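Local coordinates for DNA helicase assembly protein (Enterobacteria phage T4, PDB 1C1K), which loads the replicative helicase onto fork DNA covered by single-stranded DNA-binding protein, serving phage DNA replication, recombination and repair, at residues 28-33 and 190-195. Residues are numbered along the deposited sequence; the frame is centred on the assembly and turned at random.
Sequences QHMNGK and LKAYRK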
# COMPACT_ATOMS: atom_id res chain seq x y z
N GLN A 28 7.05 0.82 11.23
CA GLN A 28 7.04 2.22 11.63
C GLN A 28 6.82 3.12 10.42
O GLN A 28 6.15 4.14 10.51
CB GLN A 28 8.35 2.56 12.34
CG GLN A 28 8.45 1.89 13.71
CD GLN A 28 9.83 1.99 14.32
OE1 GLN A 28 10.16 1.27 15.27
NE2 GLN A 28 10.65 2.89 13.79
N HIS A 29 7.36 2.72 9.28
CA HIS A 29 7.19 3.49 8.06
C HIS A 29 5.71 3.53 7.69
O HIS A 29 5.16 4.59 7.38
CB HIS A 29 7.99 2.85 6.92
CG HIS A 29 7.78 3.52 5.60
ND1 HIS A 29 8.66 4.45 5.09
CD2 HIS A 29 6.79 3.41 4.69
CE1 HIS A 29 8.22 4.88 3.92
NE2 HIS A 29 7.08 4.26 3.65
N MET A 30 5.06 2.37 7.74
CA MET A 30 3.65 2.27 7.39
C MET A 30 2.73 2.98 8.39
O MET A 30 1.54 3.18 8.11
CB MET A 30 3.25 0.80 7.24
CG MET A 30 3.86 0.15 5.99
SD MET A 30 3.55 1.06 4.44
CE MET A 30 1.78 1.28 4.54
N ASN A 31 3.28 3.35 9.55
CA ASN A 31 2.53 4.06 10.59
C ASN A 31 2.88 5.55 10.54
O ASN A 31 2.40 6.33 11.37
CB ASN A 31 2.91 3.53 11.98
CG ASN A 31 2.15 2.27 12.35
OD1 ASN A 31 2.61 1.48 13.18
ND2 ASN A 31 0.98 2.08 11.75
N GLY A 32 3.72 5.93 9.58
CA GLY A 32 4.13 7.31 9.43
C GLY A 32 5.10 7.78 10.50
O GLY A 32 5.19 8.97 10.78
N LYS A 33 5.83 6.85 11.09
CA LYS A 33 6.79 7.17 12.15
C LYS A 33 8.23 7.12 11.68
O LYS A 33 9.15 7.52 12.40
CB LYS A 33 6.60 6.21 13.32
CG LYS A 33 5.33 6.45 14.10
CD LYS A 33 5.21 5.48 15.26
CE LYS A 33 3.89 4.73 15.20
NZ LYS A 33 3.56 4.12 16.52
N LEU A 190 -1.70 5.17 2.95
CA LEU A 190 -1.61 5.56 1.55
C LEU A 190 -0.35 6.38 1.27
O LEU A 190 0.38 6.12 0.31
CB LEU A 190 -2.86 6.35 1.14
CG LEU A 190 -4.11 5.50 0.95
CD1 LEU A 190 -5.34 6.40 0.96
CD2 LEU A 190 -4.03 4.75 -0.37
N LYS A 191 -0.08 7.37 2.11
CA LYS A 191 1.10 8.19 1.91
C LYS A 191 2.38 7.39 2.14
O LYS A 191 3.36 7.57 1.43
CB LYS A 191 1.04 9.41 2.84
CG LYS A 191 -0.05 10.40 2.45
CD LYS A 191 0.23 11.79 3.02
CE LYS A 191 -0.04 11.84 4.52
NZ LYS A 191 -1.45 11.54 4.86
N ALA A 192 2.36 6.51 3.14
CA ALA A 192 3.54 5.70 3.42
C ALA A 192 3.86 4.79 2.24
O ALA A 192 5.01 4.70 1.81
CB ALA A 192 3.32 4.88 4.69
N TYR A 193 2.84 4.11 1.71
CA TYR A 193 3.02 3.21 0.58
C TYR A 193 3.43 4.01 -0.66
O TYR A 193 4.24 3.56 -1.47
CB TYR A 193 1.72 2.45 0.32
CG TYR A 193 1.83 1.20 -0.55
CD1 TYR A 193 3.06 0.57 -0.78
CD2 TYR A 193 0.70 0.66 -1.15
CE1 TYR A 193 3.15 -0.57 -1.58
CE2 TYR A 193 0.77 -0.48 -1.95
CZ TYR A 193 2.00 -1.09 -2.16
OH TYR A 193 2.05 -2.20 -2.97
N ARG A 194 2.88 5.20 -0.81
CA ARG A 194 3.21 6.04 -1.95
C ARG A 194 4.71 6.37 -1.98
O ARG A 194 5.30 6.50 -3.04
CB ARG A 194 2.37 7.34 -1.91
CG ARG A 194 2.64 8.32 -3.05
CD ARG A 194 1.62 9.46 -3.06
NE ARG A 194 1.74 10.34 -1.90
CZ ARG A 194 1.04 11.46 -1.71
NH1 ARG A 194 0.15 11.86 -2.62
NH2 ARG A 194 1.23 12.18 -0.61
N LYS A 195 5.32 6.48 -0.80
CA LYS A 195 6.75 6.79 -0.71
C LYS A 195 7.63 5.67 -1.27
O LYS A 195 8.69 5.94 -1.84
CB LYS A 195 7.14 7.06 0.75
CG LYS A 195 6.67 8.41 1.26
CD LYS A 195 7.20 8.70 2.65
CE LYS A 195 6.78 10.10 3.10
NZ LYS A 195 7.93 10.89 3.60
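His-29 reaches from the last turn of helix 16-30 to the side of helix 181-196. Its CB leaves the backbone neither toward nor away from that helix. CG then stands anti to the backbone N (chi1 175°), which carries the ring across. His-29 CD2 passes the methyl of Ala-192, 3.8 Å from Ala-192 CB. At the tip, His-29 NE2 donates a hydrogen bond of 2.8 Å to Ala-192 O. The N-H points at the oxygen at 158°, and the oxygen lies close to the ring plane. The donor lies above the carbonyl plane of Ala-192, 42° out of it, and so not on a lone pair. His-29 CE1 meets Lys-195 CB at 4.0 Å, again at the ring edge. ND1 accepts a hydrogen bond from Val-36 N while NE2 donates, which fixes the ring's rotation and is consistent with a neutral ring.

A Schellman motif closes the helix: Gly-32 has positive phi, and Lys-33 N and Gly-32 N bond back to Gln-28 O and His-29 O. The contact joins the N-terminal and C-terminal family regions of this two-domain, largely helical protein. Ala-192 CB points into the turn and lies 3.3 Å from His-29 O. Met-30 packs on the same methyl, Met-30 SD 3.8 Å from Ala-192 CB. The Met-30 chain bends at chi2 and chi3, which puts Met-30 CE 4.1 Å from Tyr-193 N. Leu-79 and Val-80 of helix 68-81 also touch Met-30. Lys-195 crosses His-29 obliquely, and its NZ forms a salt bridge with Asp-35.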